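Side-chain contacts in flagellin B1 (Methanocaldococcus jannaschii DSM 2661, PDB 5YA6), which probably assembles as a subunit of the archaellum, the rotating filament by which archaea swim, and binds a calcium ion: residues S82-T85 against D86-L89; T155-A158 against A159-Q162. All coordinates share one frame; numbering follows the deposited sequence.

Contact 1 of 2, residues S82-T85 against D86-L89; sequences SAIT and DWSL
Ile84 touches the CD1 corner of Trp87 across the first turn of a short 3-10 helix, in the loop that leads from strand 59-69 to strand 94-99. Their side chains cross obliquely on the buried side of the turn. The isoleucine puts its methyl branch CG2 anti to its own backbone N, and this brings CG2 within 3.9 Å of Trp87 CD1. The same corner of the indole meets backbone: Ile84 O lies at the ring edge, near the ring plane, 3.4 Å from Trp87 CD1. Outside the turn, Trp87 NE1 bonds to Ile78 O and the ring forms a cation-pi contact with Lys31, while Ile84 packs on Ala71 and Thr72.

Two i-to-i+3 backbone bonds wind the turn. Trp87 N donates to Ile84 O over 3.2 Å, and Ser88 N donates to Thr85 O over 3.0 Å with an N-H...O angle of 167°.

The exposed side of the turn is polar, and there water does the linking. Thr85 OG1 stands between its backbone N and carbonyl carbon (chi1 47°), and from there it reaches a water at 2.7 Å. That water donates to Asp86 OD1, bridging the two neighbouring side chains, while Asp86 also touches Thr69 of strand 59-69. Ser88 is served by a second water, 2.6 Å from its OG, which also donates a longer bond of 3.2 Å to Thr85 O; this carbonyl thus receives both the Ser88 amide and a water hydrogen.

Contact 2 of 2, residues T155-A158 against A159-Q162; sequences TTPA and AYTQ
From Thr156 to Tyr160 the backbone runs extended through Pro157, bends at Ala158 (psi -11°) and extends again at Ala159, bringing the tyrosine ring back beside the threonine and proline. This is an irregular connecting loop between strands 150-155 and 164-168, the two outermost strands of the mixed sheet within this chain.

Tyr160 holds CG anti to its carbonyl carbon (chi1 -61°), which sends the phenol back along the loop. Its long direction lies roughly at right angles to the Pro157 side chain, with Pro157 CG 3.9 Å from Tyr160 CE1. Thr156 meets the far end of the ring: its CB sits at the edge, near the ring plane, 3.2 Å from Tyr160 OH.

Both hydroxyls are held by the 132-136 region. Tyr160 OH bonds to Ile132 O, while Thr156 OG1 takes the amide of Ser136 and gives its proton to Pro133 O. A phenylalanine in place of Tyr160 would probably leave the Ile132 carbonyl without its hydroxyl partner. The Tyr160 ring also meets Tyr22, and its side chain touches Ile29 of strand 28-38, while Pro157 rests on Ile165 and Leu167 of strand 164-168. The proline brings a second ring carbon to the same corner of the phenol, Pro157 CD lying 3.9 Å from Tyr160 CE1.

How the contacts relate
Contacts 1 and 2 are separate loop features, their centres 25 Å apart and their nearest atoms about 14 Å apart. Contact 1 is partly buried, in the loop that joins strands 59-69 and 94-99, neighbours in the sheet. Contact 2 is a surface contact, with Thr156 its buried residue, on the connection between the sheet's two outermost strands. No strand is shared as a flanking element. Their chemistry differs too: residues 82-89 hold themselves by regular backbone bonds, with water on the outer side, whereas in residues 155-162 no clear hydrogen bond crosses between the halves, and the hydroxyls find their partners in another loop. Each nonetheless packs an aromatic ring against an aliphatic side chain three residues earlier.

Contact 1 of 2, residues S82-T85 against D86-L89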
loop_
_atom_site.group_PDB
_atom_site.type_symbol
_atom_site.label_atom_id
_atom_site.label_comp_id
_atom_site.label_asym_id
_atom_site.label_seq_id
_atom_site.Cartn_x
_atom_site.Cartn_y
_atom_site.Cartn_z
ATOM N N SER B 82 0.823 20.874 21.953
ATOM C CA SER B 82 1.320 22.095 22.629
ATOM C C SER B 82 2.684 22.517 22.167
ATOM O O SER B 82 2.922 23.736 21.940
ATOM C CB SER B 82 1.244 21.950 24.166
ATOM O OG SER B 82 -0.101 21.759 24.483
ATOM N N ALA B 83 3.589 21.560 22.065
ATOM C CA ALA B 83 4.971 21.822 21.700
ATOM C C ALA B 83 5.100 21.993 20.182
ATOM O O ALA B 83 5.896 22.803 19.698
ATOM C CB ALA B 83 5.858 20.704 22.192
ATOM N N ILE B 84 4.271 21.228 19.441
ATOM C CA ILE B 84 4.271 21.278 17.967
ATOM C C ILE B 84 2.885 21.712 17.497
ATOM O O ILE B 84 2.023 20.925 17.232
ATOM C CB ILE B 84 4.735 19.897 17.440
ATOM C CG1 ILE B 84 6.159 19.556 17.927
ATOM C CG2 ILE B 84 4.722 19.920 15.893
ATOM C CD1 ILE B 84 6.414 18.086 18.030
ATOM N N THR B 85 2.622 23.024 17.505
ATOM C CA THR B 85 1.305 23.548 17.297
ATOM C C THR B 85 0.850 23.401 15.845
ATOM O O THR B 85 -0.338 23.411 15.577
ATOM C CB THR B 85 1.259 25.092 17.665
ATOM O OG1 THR B 85 2.380 25.768 17.060
ATOM C CG2 THR B 85 1.384 25.224 19.191
ATOM N N ASP B 86 1.814 23.188 14.940
ATOM C CA ASP B 86 1.477 22.947 13.528
ATOM C C ASP B 86 0.741 21.613 13.311
ATOM O O ASP B 86 0.193 21.396 12.253
ATOM C CB ASP B 86 2.721 23.011 12.612
ATOM C CG ASP B 86 3.213 24.448 12.344
ATOM O OD1 ASP B 86 2.431 25.371 12.504
ATOM O OD2 ASP B 86 4.396 24.602 12.041
ATOM N N TRP B 87 0.659 20.744 14.332
ATOM C CA TRP B 87 -0.360 19.659 14.282
ATOM C C TRP B 87 -1.760 20.126 13.932
ATOM O O TRP B 87 -2.563 19.358 13.431
ATOM C CB TRP B 87 -0.448 18.882 15.614
ATOM C CG TRP B 87 0.505 17.721 15.696
ATOM C CD1 TRP B 87 1.609 17.633 16.418
ATOM C CD2 TRP B 87 0.391 16.489 14.974
ATOM N NE1 TRP B 87 2.262 16.433 16.162
ATOM C CE2 TRP B 87 1.499 15.705 15.303
ATOM C CE3 TRP B 87 -0.548 15.993 14.065
ATOM C CZ2 TRP B 87 1.668 14.387 14.805
ATOM C CZ3 TRP B 87 -0.367 14.721 13.561
ATOM C CH2 TRP B 87 0.730 13.965 13.900
ATOM N N SER B 88 -2.080 21.377 14.269
ATOM C CA SER B 88 -3.370 21.925 13.909
ATOM C C SER B 88 -3.680 21.903 12.398
ATOM O O SER B 88 -4.858 21.832 12.020
ATOM C CB SER B 88 -3.537 23.353 14.417
ATOM O OG SER B 88 -2.886 24.313 13.598
ATOM N N LEU B 89 -2.634 21.929 11.585
ATOM C CA LEU B 89 -2.745 21.891 10.118
ATOM C C LEU B 89 -2.770 20.468 9.516
ATOM O O LEU B 89 -2.994 20.303 8.302
ATOM C CB LEU B 89 -1.634 22.703 9.483
ATOM C CG LEU B 89 -1.461 24.163 9.918
ATOM C CD1 LEU B 89 -0.148 24.763 9.484
ATOM C CD2 LEU B 89 -2.644 24.996 9.532
HETATM O O HOH W 1 1.061 26.477 14.775
HETATM O O HOH W 2 -1.740 26.201 14.995
#

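Contact 2 of 2, residues T155-A158 against A159-Q162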
loop_
_atom_site.group_PDB
_atom_site.type_symbol
_atom_site.label_atom_id
_atom_site.label_comp_id
_atom_site.label_asym_id
_atom_site.label_seq_id
_atom_site.Cartn_x
_atom_site.Cartn_y
_atom_site.Cartn_z
ATOM N N THR B 155 0.727 -3.470 9.809
ATOM C CA THR B 155 -0.489 -3.940 10.425
ATOM C C THR B 155 -0.397 -3.467 11.853
ATOM O O THR B 155 0.574 -3.790 12.528
ATOM C CB THR B 155 -0.552 -5.490 10.427
ATOM O OG1 THR B 155 -0.233 -5.979 9.132
ATOM C CG2 THR B 155 -1.932 -5.965 10.893
ATOM N N THR B 156 -1.409 -2.716 12.340
ATOM C CA THR B 156 -1.317 -2.253 13.723
ATOM C C THR B 156 -1.381 -3.499 14.653
ATOM O O THR B 156 -2.000 -4.485 14.316
ATOM C CB THR B 156 -2.416 -1.276 14.123
ATOM O OG1 THR B 156 -3.699 -1.848 14.007
ATOM C CG2 THR B 156 -2.291 -0.042 13.239
ATOM N N PRO B 157 -0.750 -3.393 15.810
ATOM C CA PRO B 157 -0.707 -4.577 16.693
ATOM C C PRO B 157 -2.091 -4.915 17.226
ATOM O O PRO B 157 -3.010 -4.084 17.166
ATOM C CB PRO B 157 0.209 -4.136 17.808
ATOM C CG PRO B 157 0.231 -2.665 17.793
ATOM C CD PRO B 157 0.107 -2.319 16.327
ATOM N N ALA B 158 -2.245 -6.138 17.758
ATOM C CA ALA B 158 -3.500 -6.597 18.290
ATOM C C ALA B 158 -3.829 -6.021 19.696
ATOM O O ALA B 158 -4.937 -6.175 20.172
ATOM C CB ALA B 158 -3.467 -8.137 18.331
ATOM N N ALA B 159 -2.849 -5.381 20.311
ATOM C CA ALA B 159 -3.057 -4.641 21.582
ATOM C C ALA B 159 -2.211 -3.398 21.580
ATOM O O ALA B 159 -1.002 -3.395 21.163
ATOM C CB ALA B 159 -2.714 -5.517 22.767
ATOM N N TYR B 160 -2.850 -2.299 22.023
ATOM C CA TYR B 160 -2.130 -1.074 22.216
ATOM C C TYR B 160 -1.793 -0.933 23.707
ATOM O O TYR B 160 -2.739 -0.784 24.516
ATOM C CB TYR B 160 -2.956 0.120 21.762
ATOM C CG TYR B 160 -3.346 0.122 20.258
ATOM C CD1 TYR B 160 -2.428 -0.211 19.285
ATOM C CD2 TYR B 160 -4.601 0.427 19.860
ATOM C CE1 TYR B 160 -2.765 -0.179 17.938
ATOM C CE2 TYR B 160 -4.972 0.442 18.510
ATOM C CZ TYR B 160 -4.051 0.126 17.559
ATOM O OH TYR B 160 -4.321 0.177 16.218
ATOM N N THR B 161 -0.496 -1.018 24.018
ATOM C CA THR B 161 0.031 -1.101 25.398
ATOM C C THR B 161 0.706 0.139 25.930
ATOM O O THR B 161 0.993 0.171 27.148
ATOM C CB THR B 161 1.089 -2.212 25.492
ATOM O OG1 THR B 161 2.261 -1.798 24.780
ATOM C CG2 THR B 161 0.582 -3.464 24.889
ATOM N N GLN B 162 1.022 1.119 25.074
ATOM C CA GLN B 162 1.578 2.397 25.478
ATOM C C GLN B 162 1.161 3.453 24.510
ATOM O O GLN B 162 0.514 3.149 23.459
ATOM C CB GLN B 162 3.110 2.300 25.576
ATOM C CG GLN B 162 3.799 2.028 24.258
ATOM C CD GLN B 162 4.901 0.987 24.319
ATOM O OE1 GLN B 162 4.753 -0.087 24.944
ATOM N NE2 GLN B 162 6.009 1.278 23.635
#